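Local coordinates for protein-glutaminase (PDB 2ZK9) that hydrolyses the side-chain amide of glutamine residues in proteins, deamidating them to glutamate with release of ammonia, at residues 38-50 against 73-86. Sequence-based numbering, arbitrary orientation.
Sequences PVDGCYARAHKMR and TGTCCVAWSYHVAI. With NA (sodium ion), chain B.
Cys42 and His83 meet in a buried helix-on-strand contact near the centre of the chain, where the start of helix 42-55 lies almost parallel to strand 82-91, 8° apart over the short segments. SG of Cys42 sits between its own backbone N and carbonyl carbon (chi1 55°), which turns the sulfur toward the sodium and the Tyr82 ring, while CB comes nearest the imidazole, 3.3 Å from ND1 of His83 at its edge. A sodium ion is modelled 2.2 Å from SG of Cys42, unusually short for sodium and sulfur, so its identity is doubtful. The sulfur passes obliquely by the Tyr82 ring, CE2 lying 3.7 Å from SG. Water 3, also on this ion, hydrogen-bonds ND1 of His83, while NE2 of His83 is held by Asp103, so both imidazole nitrogens are engaged. CH2 of Trp80 lies over the middle of one His83 face. In the plane of the indole, NE1 of Trp80 donates to the carbonyl O of Pro38 at 2.8 Å, tying the loop before the helix to strand 77-80. A leucine in place of Trp80 would probably leave the Pro38 carbonyl without its donor and uncover that imidazole face. Beside these polar groups the packing is apolar: CG1 of Val84 lies against the first helical turn, and two turns on CD1 of Ile86 reaches CB of Met49 at 3.8 Å. A cysteine at a helix N-terminus facing a strand histidine backed by an aspartate is the arrangement of a papain-like Cys-His-Asp catalytic triad, consistent with membership of the peptidase CA clan.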
ATOM      1  N   PRO A  38      -5.678  -1.679   9.071  1.00  9.14           N
ATOM      2  CA  PRO A  38      -6.191  -1.291   7.761  1.00  9.98           C
ATOM      3  C   PRO A  38      -7.222  -0.193   7.765  1.00  9.74           C
ATOM      4  O   PRO A  38      -7.695   0.171   6.678  1.00 10.90           O
ATOM      5  CB  PRO A  38      -6.762  -2.599   7.186  1.00 12.24           C
ATOM      6  CG  PRO A  38      -7.234  -3.275   8.427  1.00 12.85           C
ATOM      7  CD  PRO A  38      -6.129  -3.030   9.452  1.00 10.45           C
ATOM      8  N   VAL A  39      -7.600   0.349   8.905  1.00  9.82           N
ATOM      9  CA  VAL A  39      -8.632   1.367   8.951  1.00  9.50           C
ATOM     10  C   VAL A  39      -8.280   2.570   8.083  1.00 10.20           C
ATOM     11  O   VAL A  39      -9.162   3.098   7.410  1.00 12.29           O
ATOM     12  CB  VAL A  39      -8.876   1.795  10.409  1.00  9.61           C
ATOM     13  CG1 VAL A  39      -9.838   2.975  10.514  1.00 11.24           C
ATOM     14  CG2 VAL A  39      -9.409   0.643  11.263  1.00 10.35           C
ATOM     15  N   ASP A  40      -7.026   3.025   8.134  0.68  9.26           N
ATOM     16  CA  ASP A  40      -6.654   4.200   7.392  0.68  9.22           C
ATOM     17  C   ASP A  40      -5.134   4.180   7.269  0.68  8.50           C
ATOM     18  O   ASP A  40      -4.484   3.277   7.744  0.68  8.65           O
ATOM     19  CB  ASP A  40      -7.193   5.452   8.065  0.68 10.83           C
ATOM     20  CG  ASP A  40      -7.555   6.616   7.178  0.68 12.51           C
ATOM     21  OD1 ASP A  40      -8.500   7.346   7.522  0.68 16.30           O
ATOM     22  OD2 ASP A  40      -6.870   6.847   6.144  0.68 14.33           O
ATOM     23  N   GLY A  41      -4.630   5.226   6.610  1.00  9.51           N
ATOM     24  CA  GLY A  41      -3.202   5.374   6.424  1.00  9.44           C
ATOM     25  C   GLY A  41      -2.622   4.608   5.239  1.00  8.44           C
ATOM     26  O   GLY A  41      -1.399   4.508   5.107  1.00  8.85           O
ATOM     27  N   CYS A  42      -3.477   4.134   4.327  1.00  9.20           N
ATOM     28  CA  CYS A  42      -2.986   3.380   3.142  1.00  9.31           C
ATOM     29  C   CYS A  42      -1.993   4.175   2.336  1.00  8.24           C
ATOM     30  O   CYS A  42      -1.017   3.628   1.815  1.00  8.79           O
ATOM     31  CB  CYS A  42      -4.146   2.971   2.271  1.00 11.71           C
ATOM     32  SG  CYS A  42      -5.229   4.257   1.726  1.00 17.10           S
ATOM     33  N   TYR A  43      -2.233   5.473   2.205  1.00  8.39           N
ATOM     34  CA  TYR A  43      -1.361   6.368   1.440  1.00  8.68           C
ATOM     35  C   TYR A  43       0.024   6.356   2.020  1.00  7.75           C
ATOM     36  O   TYR A  43       1.024   6.368   1.288  1.00  8.06           O
ATOM     37  CB  TYR A  43      -2.036   7.755   1.389  1.00 10.65           C
ATOM     38  CG  TYR A  43      -2.452   8.277   2.729  1.00 10.30           C
ATOM     39  CD1 TYR A  43      -3.694   8.059   3.292  1.00 11.08           C
ATOM     40  CD2 TYR A  43      -1.540   8.995   3.500  1.00 11.50           C
ATOM     41  CE1 TYR A  43      -4.047   8.546   4.549  1.00 11.99           C
ATOM     42  CE2 TYR A  43      -1.855   9.492   4.716  1.00 12.46           C
ATOM     43  CZ  TYR A  43      -3.115   9.273   5.256  1.00 12.39           C
ATOM     44  OH  TYR A  43      -3.397   9.780   6.506  1.00 15.51           O
ATOM     45  N   ALA A  44       0.131   6.403   3.354  1.00  7.90           N
ATOM     46  CA  ALA A  44       1.432   6.402   4.029  1.00  7.98           C
ATOM     47  C   ALA A  44       2.094   5.051   3.888  1.00  7.34           C
ATOM     48  O   ALA A  44       3.302   4.954   3.641  1.00  8.02           O
ATOM     49  CB  ALA A  44       1.233   6.800   5.478  1.00  8.38           C
ATOM     50  N   ARG A  45       1.325   3.959   4.050  1.00  7.36           N
ATOM     51  CA  ARG A  45       1.936   2.637   3.877  1.00  7.37           C
ATOM     52  C   ARG A  45       2.530   2.490   2.485  1.00  7.42           C
ATOM     53  O   ARG A  45       3.613   1.957   2.311  1.00  7.56           O
ATOM     54  CB  ARG A  45       0.951   1.525   4.188  1.00  7.61           C
ATOM     55  CG  ARG A  45       0.352   1.545   5.588  1.00  8.16           C
ATOM     56  CD  ARG A  45      -0.296   0.260   5.979  1.00  8.13           C
ATOM     57  NE  ARG A  45      -1.363  -0.231   5.074  1.00  8.55           N
ATOM     58  CZ  ARG A  45      -2.611   0.181   5.110  1.00  8.69           C
ATOM     59  NH1 ARG A  45      -3.056   1.076   5.962  1.00  9.62           N
ATOM     60  NH2 ARG A  45      -3.497  -0.305   4.224  1.00  9.85           N
ATOM     61  N   ALA A  46       1.787   2.954   1.470  1.00  7.46           N
ATOM     62  CA  ALA A  46       2.247   2.812   0.084  1.00  7.28           C
ATOM     63  C   ALA A  46       3.488   3.619  -0.169  1.00  7.15           C
ATOM     64  O   ALA A  46       4.423   3.178  -0.837  1.00  7.60           O
ATOM     65  CB  ALA A  46       1.130   3.169  -0.881  1.00  8.17           C
ATOM     66  N   HIS A  47       3.542   4.860   0.366  1.00  7.17           N
ATOM     67  CA  HIS A  47       4.701   5.693   0.121  1.00  7.35           C
ATOM     68  C   HIS A  47       5.942   5.161   0.849  1.00  7.50           C
ATOM     69  O   HIS A  47       7.055   5.309   0.358  1.00  8.13           O
ATOM     70  CB  HIS A  47       4.381   7.140   0.524  1.00  7.71           C
ATOM     71  CG  HIS A  47       4.906   8.154  -0.440  1.00  7.67           C
ATOM     72  ND1 HIS A  47       4.696   8.047  -1.738  1.00  8.92           N
ATOM     73  CD2 HIS A  47       5.565   9.340  -0.279  1.00  8.55           C
ATOM     74  CE1 HIS A  47       5.154   9.086  -2.399  1.00  9.08           C
ATOM     75  NE2 HIS A  47       5.714   9.881  -1.512  1.00  9.35           N
ATOM     76  N   LYS A  48       5.736   4.537   1.999  1.00  7.65           N
ATOM     77  CA  LYS A  48       6.839   3.914   2.729  1.00  7.92           C
ATOM     78  C   LYS A  48       7.347   2.675   2.007  1.00  8.01           C
ATOM     79  O   LYS A  48       8.555   2.440   1.929  1.00  8.76           O
ATOM     80  CB  LYS A  48       6.435   3.595   4.152  1.00  7.95           C
ATOM     81  CG  LYS A  48       7.576   3.280   5.091  1.00  8.38           C
ATOM     82  CD  LYS A  48       8.450   4.482   5.418  1.00  8.31           C
ATOM     83  CE  LYS A  48       9.464   4.172   6.481  1.00  9.26           C
ATOM     84  NZ  LYS A  48      10.397   5.277   6.719  1.00 10.23           N
ATOM     85  N   MET A  49       6.433   1.881   1.438  1.00  7.57           N
ATOM     86  CA  MET A  49       6.875   0.766   0.593  1.00  7.97           C
ATOM     87  C   MET A  49       7.701   1.252  -0.574  1.00  8.12           C
ATOM     88  O   MET A  49       8.713   0.656  -0.931  1.00  8.87           O
ATOM     89  CB  MET A  49       5.674  -0.033   0.074  1.00  7.82           C
ATOM     90  CG  MET A  49       4.944  -0.796   1.174  1.00  8.27           C
ATOM     91  SD  MET A  49       3.770  -2.020   0.511  1.00  8.58           S
ATOM     92  CE  MET A  49       2.391  -0.991   0.030  1.00  9.01           C
ATOM     93  N   ARG A  50       7.275   2.347  -1.193  1.00  8.43           N
ATOM     94  CA  ARG A  50       8.027   2.948  -2.301  1.00  8.79           C
ATOM     95  C   ARG A  50       9.403   3.391  -1.842  1.00  8.99           C
ATOM     96  O   ARG A  50      10.364   3.194  -2.570  1.00 10.31           O
ATOM     97  CB  ARG A  50       7.254   4.092  -2.913  1.00  8.22           C
ATOM     98  CG  ARG A  50       8.081   4.846  -3.952  1.00  8.86           C
ATOM     99  CD  ARG A  50       7.220   5.869  -4.631  1.00  9.15           C
ATOM    100  NE  ARG A  50       8.005   6.651  -5.634  1.00  9.00           N
ATOM    101  CZ  ARG A  50       8.537   7.813  -5.414  1.00  9.42           C
ATOM    102  NH1 ARG A  50       8.391   8.491  -4.255  1.00  9.75           N
ATOM    103  NH2 ARG A  50       9.222   8.400  -6.420  1.00 10.40           N
ATOM    104  N   THR A  73      -9.672  -8.484   7.361  1.00 12.70           N
ATOM    105  CA  THR A  73      -8.397  -8.991   7.791  1.00 13.13           C
ATOM    106  C   THR A  73      -8.436 -10.494   8.069  1.00 13.03           C
ATOM    107  O   THR A  73      -7.395 -11.059   8.449  1.00 14.92           O
ATOM    108  CB  THR A  73      -8.013  -8.290   9.095  1.00 13.23           C
ATOM    109  OG1 THR A  73      -8.982  -8.676  10.103  1.00 13.93           O
ATOM    110  CG2 THR A  73      -7.989  -6.765   8.961  1.00 17.27           C
ATOM    111  N   GLY A  74      -9.616 -11.108   8.046  1.00 12.52           N
ATOM    112  CA  GLY A  74      -9.752 -12.430   8.591  1.00 12.48           C
ATOM    113  C   GLY A  74     -10.399 -12.469   9.966  1.00 13.82           C
ATOM    114  O   GLY A  74     -10.934 -13.468  10.383  1.00 14.72           O
ATOM    115  N   THR A  75     -10.464 -11.351  10.677  0.58 15.57           N
ATOM    116  CA  THR A  75     -11.355 -11.324  11.860  0.58 15.45           C
ATOM    117  C   THR A  75     -12.222 -10.068  11.900  0.58 15.78           C
ATOM    118  O   THR A  75     -13.215 -10.057  12.629  0.58 17.65           O
ATOM    119  CB  THR A  75     -10.514 -11.431  13.142  0.58 17.10           C
ATOM    120  OG1 THR A  75     -11.444 -11.515  14.211  0.58 21.79           O
ATOM    121  CG2 THR A  75      -9.690 -10.153  13.256  0.58 24.33           C
ATOM    122  N   CYS A  76     -11.920  -9.003  11.108  1.00 13.81           N
ATOM    123  CA  CYS A  76     -12.809  -7.845  11.100  1.00 13.19           C
ATOM    124  C   CYS A  76     -12.777  -7.173   9.760  1.00 11.63           C
ATOM    125  O   CYS A  76     -11.921  -7.410   8.943  1.00 12.63           O
ATOM    126  CB  CYS A  76     -12.425  -6.896  12.221  1.00 13.31           C
ATOM    127  SG  CYS A  76     -10.745  -6.284  12.163  1.00 14.82           S
ATOM    128  N   CYS A  77     -13.765  -6.328   9.528  1.00 12.13           N
ATOM    129  CA  CYS A  77     -14.003  -5.602   8.299  1.00 12.12           C
ATOM    130  C   CYS A  77     -13.705  -4.146   8.456  1.00 11.00           C
ATOM    131  O   CYS A  77     -13.986  -3.533   9.502  1.00 12.42           O
ATOM    132  CB  CYS A  77     -15.479  -5.723   7.893  1.00 14.66           C
ATOM    133  SG  CYS A  77     -16.036  -7.342   7.474  1.00 16.78           S
ATOM    134  N   VAL A  78     -13.216  -3.566   7.339  1.00 10.65           N
ATOM    135  CA  VAL A  78     -13.129  -2.115   7.210  1.00 10.50           C
ATOM    136  C   VAL A  78     -13.847  -1.702   5.925  1.00 10.55           C
ATOM    137  O   VAL A  78     -14.005  -2.469   4.966  1.00 11.67           O
ATOM    138  CB  VAL A  78     -11.672  -1.625   7.170  1.00 12.26           C
ATOM    139  CG1 VAL A  78     -11.031  -1.860   8.531  1.00 14.59           C
ATOM    140  CG2 VAL A  78     -10.928  -2.264   5.998  1.00 13.09           C
ATOM    141  N   ALA A  79     -14.300  -0.465   5.921  1.00 11.68           N
ATOM    142  CA  ALA A  79     -14.926   0.165   4.768  1.00 11.25           C
ATOM    143  C   ALA A  79     -14.072   1.358   4.386  1.00 11.31           C
ATOM    144  O   ALA A  79     -13.618   2.126   5.238  1.00 12.49           O
ATOM    145  CB  ALA A  79     -16.327   0.594   5.092  1.00 13.85           C
ATOM    146  N   TRP A  80     -13.917   1.521   3.075  1.00 10.55           N
ATOM    147  CA  TRP A  80     -13.103   2.571   2.493  1.00 10.74           C
ATOM    148  C   TRP A  80     -13.799   3.233   1.323  1.00 10.12           C
ATOM    149  O   TRP A  80     -14.563   2.585   0.637  1.00 11.34           O
ATOM    150  CB  TRP A  80     -11.836   1.931   1.989  1.00 12.43           C
ATOM    151  CG  TRP A  80     -10.860   1.335   2.909  1.00 11.69           C
ATOM    152  CD1 TRP A  80     -10.485   1.716   4.177  1.00 11.54           C
ATOM    153  CD2 TRP A  80     -10.080   0.181   2.543  1.00  9.99           C
ATOM    154  NE1 TRP A  80      -9.505   0.857   4.604  1.00 11.33           N
ATOM    155  CE2 TRP A  80      -9.225  -0.073   3.621  1.00 10.60           C
ATOM    156  CE3 TRP A  80      -9.979  -0.638   1.405  1.00 11.47           C
ATOM    157  CZ2 TRP A  80      -8.320  -1.108   3.583  1.00 12.02           C
ATOM    158  CZ3 TRP A  80      -9.057  -1.659   1.388  1.00 10.64           C
ATOM    159  CH2 TRP A  80      -8.238  -1.853   2.467  1.00 11.29           C
ATOM    160  N   SER A  81     -13.440   4.496   1.053  1.00 10.41           N
ATOM    161  CA  SER A  81     -13.825   5.150  -0.178  1.00 11.50           C
ATOM    162  C   SER A  81     -12.744   4.998  -1.233  1.00 10.03           C
ATOM    163  O   SER A  81     -13.050   5.161  -2.441  1.00 10.88           O
ATOM    164  CB  SER A  81     -14.125   6.611   0.055  1.00 14.78           C
ATOM    165  OG  SER A  81     -13.034   7.297   0.610  1.00 21.57           O
ATOM    166  N   TYR A  82     -11.503   4.738  -0.851  1.00  9.57           N
ATOM    167  CA  TYR A  82     -10.435   4.489  -1.788  1.00  8.96           C
ATOM    168  C   TYR A  82      -9.395   3.612  -1.065  1.00  9.11           C
ATOM    169  O   TYR A  82      -9.358   3.554   0.143  1.00  9.72           O
ATOM    170  CB  TYR A  82      -9.771   5.734  -2.380  1.00 10.14           C
ATOM    171  CG  TYR A  82      -8.743   6.354  -1.491  1.00 11.79           C
ATOM    172  CD1 TYR A  82      -9.098   7.190  -0.433  1.00 14.10           C
ATOM    173  CD2 TYR A  82      -7.381   6.117  -1.667  1.00 13.23           C
ATOM    174  CE1 TYR A  82      -8.095   7.729   0.365  1.00 17.70           C
ATOM    175  CE2 TYR A  82      -6.424   6.644  -0.901  1.00 16.00           C
ATOM    176  CZ  TYR A  82      -6.767   7.445   0.137  1.00 19.70           C
ATOM    177  OH  TYR A  82      -5.765   7.999   0.886  1.00 24.04           O
ATOM    178  N   HIS A  83      -8.530   3.001  -1.881  1.00  8.70           N
ATOM    179  CA  HIS A  83      -7.370   2.327  -1.363  1.00  8.45           C
ATOM    180  C   HIS A  83      -6.229   2.522  -2.365  1.00  8.03           C
ATOM    181  O   HIS A  83      -6.453   2.839  -3.541  1.00  9.21           O
ATOM    182  CB  HIS A  83      -7.687   0.831  -1.111  1.00  9.04           C
ATOM    183  CG  HIS A  83      -6.565   0.088  -0.403  1.00  8.48           C
ATOM    184  ND1 HIS A  83      -5.872   0.650   0.630  1.00 10.66           N
ATOM    185  CD2 HIS A  83      -6.071  -1.130  -0.632  1.00  8.77           C
ATOM    186  CE1 HIS A  83      -4.980  -0.231   1.020  1.00 10.87           C
ATOM    187  NE2 HIS A  83      -5.073  -1.362   0.277  1.00  9.49           N
ATOM    188  N   VAL A  84      -5.002   2.335  -1.920  1.00  8.04           N
ATOM    189  CA  VAL A  84      -3.827   2.501  -2.731  1.00  7.54           C
ATOM    190  C   VAL A  84      -2.783   1.479  -2.283  1.00  7.37           C
ATOM    191  O   VAL A  84      -2.676   1.177  -1.095  1.00  8.29           O
ATOM    192  CB  VAL A  84      -3.284   3.957  -2.670  1.00  7.95           C
ATOM    193  CG1 VAL A  84      -2.955   4.404  -1.268  1.00  9.86           C
ATOM    194  CG2 VAL A  84      -2.097   4.139  -3.589  1.00  9.19           C
ATOM    195  N   ALA A  85      -1.989   1.016  -3.234  1.00  7.51           N
ATOM    196  CA  ALA A  85      -0.820   0.218  -2.982  1.00  7.39           C
ATOM    197  C   ALA A  85       0.180   0.453  -4.118  1.00  7.62           C
ATOM    198  O   ALA A  85      -0.073   1.193  -5.047  1.00  8.42           O
ATOM    199  CB  ALA A  85      -1.180  -1.257  -2.809  1.00  8.88           C
ATOM    200  N   ILE A  86       1.365  -0.170  -3.982  1.00  7.53           N
ATOM    201  CA  ILE A  86       2.382  -0.032  -5.023  1.00  7.55           C
ATOM    202  C   ILE A  86       2.189  -1.098  -6.076  1.00  7.71           C
ATOM    203  O   ILE A  86       1.874  -2.253  -5.780  1.00  8.77           O
ATOM    204  CB  ILE A  86       3.816  -0.035  -4.434  1.00  7.53           C
ATOM    205  CG1 ILE A  86       4.210  -1.320  -3.713  1.00  8.63           C
ATOM    206  CG2 ILE A  86       4.019   1.209  -3.589  1.00  8.82           C
ATOM    207  CD1 ILE A  86       5.691  -1.442  -3.488  1.00  8.80           C
TER
HETATM  208 NA    NA B 501      -6.277   4.191   3.629  1.00 61.41          NA
HETATM  209  O   HOH W   1     -11.902   2.664   7.472  1.00 15.91           O
HETATM  210  O   HOH W   2      -0.971   0.896   0.984  1.00 10.08           O
HETATM  211  O   HOH W   3      -7.356   2.215   2.540  1.00 22.62           O
HETATM  212  O   HOH W   4      -9.043   4.742   2.766  1.00 40.53           O